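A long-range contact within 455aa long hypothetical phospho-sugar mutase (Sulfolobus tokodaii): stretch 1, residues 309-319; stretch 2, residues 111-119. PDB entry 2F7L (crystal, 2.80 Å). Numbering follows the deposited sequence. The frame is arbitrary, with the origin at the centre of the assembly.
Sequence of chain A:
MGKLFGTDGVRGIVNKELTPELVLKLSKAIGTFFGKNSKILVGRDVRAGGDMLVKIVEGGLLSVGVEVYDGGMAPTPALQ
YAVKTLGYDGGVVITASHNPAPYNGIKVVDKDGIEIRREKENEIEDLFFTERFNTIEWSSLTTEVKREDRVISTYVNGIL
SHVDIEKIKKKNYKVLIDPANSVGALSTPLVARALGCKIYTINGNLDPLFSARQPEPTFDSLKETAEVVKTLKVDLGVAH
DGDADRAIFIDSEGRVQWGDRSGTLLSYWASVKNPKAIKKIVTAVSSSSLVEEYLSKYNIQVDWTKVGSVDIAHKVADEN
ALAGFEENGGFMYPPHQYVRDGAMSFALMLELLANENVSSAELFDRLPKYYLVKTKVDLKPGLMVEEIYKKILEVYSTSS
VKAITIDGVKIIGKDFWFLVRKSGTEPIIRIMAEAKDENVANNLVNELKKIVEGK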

ATOM      1  N   SER A 309      -3.463  -4.185  -3.418  1.00 43.84           N
ATOM      2  CA  SER A 309      -3.725  -2.744  -3.416  1.00 43.88           C
ATOM      3  C   SER A 309      -4.148  -2.125  -4.748  1.00 43.15           C
ATOM      4  O   SER A 309      -5.066  -1.301  -4.786  1.00 42.74           O
ATOM      5  CB  SER A 309      -2.500  -1.998  -2.888  1.00 44.70           C
ATOM      6  OG  SER A 309      -2.313  -2.276  -1.515  1.00 47.35           O
ATOM      7  N   VAL A 310      -3.464  -2.492  -5.827  1.00 42.38           N
ATOM      8  CA  VAL A 310      -3.801  -1.961  -7.141  1.00 42.16           C
ATOM      9  C   VAL A 310      -5.276  -2.281  -7.418  1.00 42.74           C
ATOM     10  O   VAL A 310      -6.070  -1.392  -7.744  1.00 42.65           O
ATOM     11  CB  VAL A 310      -2.931  -2.600  -8.264  1.00 41.68           C
ATOM     12  CG1 VAL A 310      -3.231  -1.935  -9.594  1.00 40.66           C
ATOM     13  CG2 VAL A 310      -1.448  -2.498  -7.919  1.00 40.53           C
ATOM     14  N   ASP A 311      -5.633  -3.559  -7.278  1.00 42.99           N
ATOM     15  CA  ASP A 311      -6.997  -4.012  -7.505  1.00 42.66           C
ATOM     16  C   ASP A 311      -7.980  -3.198  -6.678  1.00 41.55           C
ATOM     17  O   ASP A 311      -8.996  -2.734  -7.185  1.00 42.00           O
ATOM     18  CB  ASP A 311      -7.114  -5.488  -7.140  1.00 45.59           C
ATOM     19  CG  ASP A 311      -6.626  -6.413  -8.251  1.00 48.19           C
ATOM     20  OD1 ASP A 311      -6.069  -7.498  -7.916  1.00 49.61           O
ATOM     21  OD2 ASP A 311      -6.818  -6.061  -9.446  1.00 48.43           O
ATOM     22  N   ILE A 312      -7.681  -3.035  -5.399  1.00 39.94           N
ATOM     23  CA  ILE A 312      -8.538  -2.272  -4.510  1.00 38.26           C
ATOM     24  C   ILE A 312      -8.730  -0.863  -5.057  1.00 38.19           C
ATOM     25  O   ILE A 312      -9.856  -0.381  -5.172  1.00 37.83           O
ATOM     26  CB  ILE A 312      -7.921  -2.184  -3.088  1.00 37.73           C
ATOM     27  CG1 ILE A 312      -7.969  -3.561  -2.426  1.00 36.63           C
ATOM     28  CG2 ILE A 312      -8.621  -1.099  -2.250  1.00 36.07           C
ATOM     29  CD1 ILE A 312      -7.316  -3.595  -1.059  1.00 36.55           C
ATOM     30  N   ALA A 313      -7.628  -0.199  -5.392  1.00 38.28           N
ATOM     31  CA  ALA A 313      -7.703   1.160  -5.910  1.00 37.76           C
ATOM     32  C   ALA A 313      -8.744   1.194  -7.013  1.00 36.83           C
ATOM     33  O   ALA A 313      -9.602   2.067  -7.027  1.00 36.94           O
ATOM     34  CB  ALA A 313      -6.335   1.619  -6.426  1.00 37.77           C
ATOM     35  N   HIS A 314      -8.686   0.229  -7.922  1.00 36.49           N
ATOM     36  CA  HIS A 314      -9.662   0.166  -9.008  1.00 37.09           C
ATOM     37  C   HIS A 314     -11.095  -0.128  -8.506  1.00 37.03           C
ATOM     38  O   HIS A 314     -12.040   0.545  -8.896  1.00 36.40           O
ATOM     39  CB  HIS A 314      -9.223  -0.872 -10.044  1.00 36.64           C
ATOM     40  CG  HIS A 314      -8.116  -0.399 -10.940  1.00 38.08           C
ATOM     41  ND1 HIS A 314      -8.238   0.703 -11.759  1.00 37.94           N
ATOM     42  CD2 HIS A 314      -6.874  -0.894 -11.163  1.00 38.68           C
ATOM     43  CE1 HIS A 314      -7.122   0.865 -12.449  1.00 38.22           C
ATOM     44  NE2 HIS A 314      -6.278  -0.092 -12.107  1.00 38.19           N
ATOM     45  N   LYS A 315     -11.258  -1.117  -7.633  1.00 37.00           N
ATOM     46  CA  LYS A 315     -12.579  -1.422  -7.105  1.00 36.95           C
ATOM     47  C   LYS A 315     -13.167  -0.206  -6.390  1.00 37.19           C
ATOM     48  O   LYS A 315     -14.339   0.099  -6.540  1.00 36.78           O
ATOM     49  CB  LYS A 315     -12.519  -2.615  -6.143  1.00 36.95           C
ATOM     50  CG  LYS A 315     -13.886  -3.159  -5.740  1.00 36.72           C
ATOM     51  CD  LYS A 315     -13.783  -4.378  -4.848  1.00 37.13           C
ATOM     52  CE  LYS A 315     -15.121  -4.724  -4.204  1.00 36.79           C
ATOM     53  NZ  LYS A 315     -16.181  -5.033  -5.205  1.00 35.86           N
ATOM     54  N   VAL A 316     -12.371   0.497  -5.600  1.00 38.51           N
ATOM     55  CA  VAL A 316     -12.920   1.671  -4.940  1.00 39.87           C
ATOM     56  C   VAL A 316     -13.433   2.623  -6.028  1.00 41.58           C
ATOM     57  O   VAL A 316     -14.594   3.051  -5.986  1.00 41.61           O
ATOM     58  CB  VAL A 316     -11.884   2.402  -4.059  1.00 38.48           C
ATOM     59  CG1 VAL A 316     -12.529   3.616  -3.405  1.00 37.67           C
ATOM     60  CG2 VAL A 316     -11.376   1.477  -2.995  1.00 37.34           C
ATOM     61  N   ALA A 317     -12.584   2.946  -7.001  1.00 43.26           N
ATOM     62  CA  ALA A 317     -13.016   3.823  -8.088  1.00 45.63           C
ATOM     63  C   ALA A 317     -14.262   3.218  -8.767  1.00 46.90           C
ATOM     64  O   ALA A 317     -15.342   3.803  -8.714  1.00 47.29           O
ATOM     65  CB  ALA A 317     -11.885   4.017  -9.111  1.00 44.67           C
ATOM     66  N   ASP A 318     -14.100   2.044  -9.378  1.00 48.32           N
ATOM     67  CA  ASP A 318     -15.178   1.331 -10.064  1.00 50.23           C
ATOM     68  C   ASP A 318     -16.535   1.249  -9.342  1.00 51.24           C
ATOM     69  O   ASP A 318     -17.574   1.072  -9.991  1.00 51.55           O
ATOM     70  CB  ASP A 318     -14.725  -0.085 -10.395  1.00 51.86           C
ATOM     71  CG  ASP A 318     -13.884  -0.147 -11.653  1.00 54.56           C
ATOM     72  OD1 ASP A 318     -13.063   0.773 -11.873  1.00 55.79           O
ATOM     73  OD2 ASP A 318     -14.033  -1.121 -12.424  1.00 56.43           O
ATOM     74  N   GLU A 319     -16.545   1.358  -8.017  1.00 51.26           N
ATOM     75  CA  GLU A 319     -17.812   1.284  -7.311  1.00 51.59           C
ATOM     76  C   GLU A 319     -18.061   2.541  -6.488  1.00 51.79           C
ATOM     77  O   GLU A 319     -18.819   2.549  -5.505  1.00 52.06           O
ATOM     78  CB  GLU A 319     -17.895  -0.012  -6.462  1.00 51.76           C
ATOM     79  CG  GLU A 319     -17.253  -0.023  -5.079  1.00 52.00           C
ATOM     80  CD  GLU A 319     -17.523  -1.348  -4.331  1.00 53.16           C
ATOM     81  OE1 GLU A 319     -17.067  -2.421  -4.795  1.00 52.91           O
ATOM     82  OE2 GLU A 319     -18.201  -1.321  -3.280  1.00 52.90           O
TER
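Stretch 2, residues 111-119: KDGIEIRRE

An extended segment packed on the side of a helix can be organised around a single aromatic residue, with packing and salt bridges beside it, provided that the segment encloses the ring and supplies a partner for its polar edge. The contact between residues 111-119 and the helix 309-318 illustrates the principle across a sequence separation of at least 192 residues. Together the two stretches bury 552 Å², and H314, V310 and R118 cover the most surface.

Stretch 2 begins as a loop. G113 adopts positive phi (97°), a conformation that suits glycine, and D112 steadies the turn by accepting a hydrogen bond at OD2 from I114 N (3.2 Å). From I114 to R117 the backbone is extended, with psi between 145° and 163°, before R117 takes the N-cap position of a helix that starts at R118. The CA atoms of V310 and E115 come within 6.1 Å, those of A313 and I114 within 7.0 Å, and those of D311 and R117 within 7.7 Å. The segment therefore crosses the N-terminal half of the helix rather than tracking it residue by residue, and no regular pairing of backbones arises.

H314, pointing toward stretch 2, is the centre of the arrangement. I114 CG2 lies over one face of its ring, 4.0 Å from the ring centroid, and R117 CG lies over the opposite face, 3.8 Å from the centroid. Farther along the same arginine side chain, the guanidinium of R117 stacks flat on the imidazole of H314, centres 3.9 Å apart and planes at 24°. At the ring edge, H314 NE2 donates a hydrogen bond to E115 O at 3.3 Å, so the extended backbone provides the acceptor while its side chains provide the walls. R117 also reaches D318, where a salt bridge joins NH2 of R117 to OD1 of D318 at 3.1 Å; its hydrogen-bond component is weak, with an angle of 125°.

One turn earlier in the helix, V310 packs against E115 and R118. Its CG2 meets E115 CG at 3.2 Å, and V310 CB lies 3.3 Å from R118 NH2. The CA-to-CB bond of R118 runs sideways, yet the end of its long side chain comes nearer the helix and forms a salt bridge from NH1 to D311 OD2 at 2.8 Å. A313 CB also touches I114 CG2 at 3.5 Å, so the same methyl group packs against both alanine and the histidine ring.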

ATOM      1  N   LYS A 111      -2.767   6.440 -17.023  1.00 35.66           N
ATOM      2  CA  LYS A 111      -3.363   7.771 -17.197  1.00 36.18           C
ATOM      3  C   LYS A 111      -4.155   8.305 -16.012  1.00 36.25           C
ATOM      4  O   LYS A 111      -4.151   9.500 -15.756  1.00 36.06           O
ATOM      5  CB  LYS A 111      -4.254   7.730 -18.439  1.00 36.38           C
ATOM      6  CG  LYS A 111      -4.879   9.029 -18.856  1.00 38.60           C
ATOM      7  CD  LYS A 111      -5.479   8.949 -20.287  1.00 39.93           C
ATOM      8  CE  LYS A 111      -6.851   8.244 -20.368  1.00 39.83           C
ATOM      9  NZ  LYS A 111      -6.821   6.778 -20.151  1.00 39.64           N
ATOM     10  N   ASP A 112      -4.822   7.409 -15.288  1.00 37.39           N
ATOM     11  CA  ASP A 112      -5.655   7.765 -14.139  1.00 37.38           C
ATOM     12  C   ASP A 112      -4.951   7.942 -12.781  1.00 36.64           C
ATOM     13  O   ASP A 112      -5.583   8.337 -11.810  1.00 36.68           O
ATOM     14  CB  ASP A 112      -6.813   6.745 -14.016  1.00 39.04           C
ATOM     15  CG  ASP A 112      -6.334   5.278 -13.935  1.00 41.46           C
ATOM     16  OD1 ASP A 112      -7.202   4.362 -13.981  1.00 41.73           O
ATOM     17  OD2 ASP A 112      -5.104   5.035 -13.816  1.00 42.13           O
ATOM     18  N   GLY A 113      -3.653   7.657 -12.712  1.00 35.98           N
ATOM     19  CA  GLY A 113      -2.930   7.825 -11.464  1.00 34.87           C
ATOM     20  C   GLY A 113      -2.796   6.537 -10.681  1.00 34.44           C
ATOM     21  O   GLY A 113      -2.106   6.475  -9.667  1.00 34.82           O
ATOM     22  N   ILE A 114      -3.463   5.499 -11.155  1.00 33.38           N
ATOM     23  CA  ILE A 114      -3.408   4.205 -10.508  1.00 32.80           C
ATOM     24  C   ILE A 114      -2.449   3.326 -11.314  1.00 33.09           C
ATOM     25  O   ILE A 114      -2.165   3.608 -12.461  1.00 32.64           O
ATOM     26  CB  ILE A 114      -4.808   3.570 -10.510  1.00 32.02           C
ATOM     27  CG1 ILE A 114      -5.834   4.637 -10.141  1.00 31.48           C
ATOM     28  CG2 ILE A 114      -4.873   2.397  -9.531  1.00 30.92           C
ATOM     29  CD1 ILE A 114      -7.265   4.160 -10.176  1.00 30.77           C
ATOM     30  N   GLU A 115      -1.924   2.274 -10.713  1.00 34.46           N
ATOM     31  CA  GLU A 115      -1.050   1.373 -11.456  1.00 35.71           C
ATOM     32  C   GLU A 115      -1.893   0.739 -12.569  1.00 35.82           C
ATOM     33  O   GLU A 115      -3.116   0.614 -12.453  1.00 35.49           O
ATOM     34  CB  GLU A 115      -0.521   0.296 -10.527  1.00 36.71           C
ATOM     35  CG  GLU A 115      -1.121   0.413  -9.149  1.00 39.45           C
ATOM     36  CD  GLU A 115      -0.189   1.076  -8.153  1.00 41.27           C
ATOM     37  OE1 GLU A 115      -0.680   1.481  -7.069  1.00 42.03           O
ATOM     38  OE2 GLU A 115       1.029   1.165  -8.447  1.00 41.22           O
ATOM     39  N   ILE A 116      -1.241   0.341 -13.653  1.00 36.33           N
ATOM     40  CA  ILE A 116      -1.952  -0.250 -14.780  1.00 36.63           C
ATOM     41  C   ILE A 116      -2.709  -1.514 -14.400  1.00 37.16           C
ATOM     42  O   ILE A 116      -2.266  -2.275 -13.541  1.00 37.04           O
ATOM     43  CB  ILE A 116      -0.979  -0.562 -15.965  1.00 35.67           C
ATOM     44  CG1 ILE A 116       0.200  -1.408 -15.466  1.00 34.62           C
ATOM     45  CG2 ILE A 116      -0.479   0.749 -16.593  1.00 35.52           C
ATOM     46  CD1 ILE A 116       1.119  -1.937 -16.547  1.00 32.26           C
ATOM     47  N   ARG A 117      -3.863  -1.703 -15.034  1.00 38.17           N
ATOM     48  CA  ARG A 117      -4.692  -2.876 -14.814  1.00 39.98           C
ATOM     49  C   ARG A 117      -3.915  -4.094 -15.303  1.00 41.30           C
ATOM     50  O   ARG A 117      -2.960  -3.954 -16.065  1.00 40.62           O
ATOM     51  CB  ARG A 117      -5.993  -2.749 -15.594  1.00 40.12           C
ATOM     52  CG  ARG A 117      -7.004  -1.806 -14.970  1.00 40.59           C
ATOM     53  CD  ARG A 117      -8.068  -1.388 -15.972  1.00 40.70           C
ATOM     54  NE  ARG A 117      -9.100  -0.572 -15.344  1.00 42.31           N
ATOM     55  CZ  ARG A 117      -9.938  -1.024 -14.411  1.00 43.05           C
ATOM     56  NH1 ARG A 117      -9.855  -2.286 -14.008  1.00 42.83           N
ATOM     57  NH2 ARG A 117     -10.870  -0.226 -13.890  1.00 42.76           N
ATOM     58  N   ARG A 118      -4.329  -5.287 -14.881  1.00 43.80           N
ATOM     59  CA  ARG A 118      -3.619  -6.511 -15.268  1.00 46.13           C
ATOM     60  C   ARG A 118      -3.626  -6.821 -16.764  1.00 45.69           C
ATOM     61  O   ARG A 118      -2.620  -7.254 -17.327  1.00 44.61           O
ATOM     62  CB  ARG A 118      -4.147  -7.693 -14.464  1.00 48.52           C
ATOM     63  CG  ARG A 118      -4.132  -7.432 -12.953  1.00 53.53           C
ATOM     64  CD  ARG A 118      -2.851  -6.687 -12.481  1.00 57.08           C
ATOM     65  NE  ARG A 118      -2.768  -6.565 -11.014  1.00 61.01           N
ATOM     66  CZ  ARG A 118      -3.582  -5.817 -10.264  1.00 62.49           C
ATOM     67  NH1 ARG A 118      -4.550  -5.104 -10.839  1.00 64.21           N
ATOM     68  NH2 ARG A 118      -3.447  -5.797  -8.935  1.00 62.16           N
ATOM     69  N   GLU A 119      -4.753  -6.582 -17.414  1.00 45.95           N
ATOM     70  CA  GLU A 119      -4.833  -6.812 -18.845  1.00 46.37           C
ATOM     71  C   GLU A 119      -3.730  -5.996 -19.544  1.00 45.45           C
ATOM     72  O   GLU A 119      -3.217  -6.367 -20.598  1.00 45.71           O
ATOM     73  CB  GLU A 119      -6.217  -6.404 -19.329  1.00 48.18           C
ATOM     74  CG  GLU A 119      -7.378  -6.909 -18.427  1.00 52.73           C
ATOM     75  CD  GLU A 119      -7.584  -6.080 -17.134  1.00 55.08           C
ATOM     76  OE1 GLU A 119      -7.213  -4.882 -17.148  1.00 55.99           O
ATOM     77  OE2 GLU A 119      -8.140  -6.613 -16.124  1.00 56.10           O
TER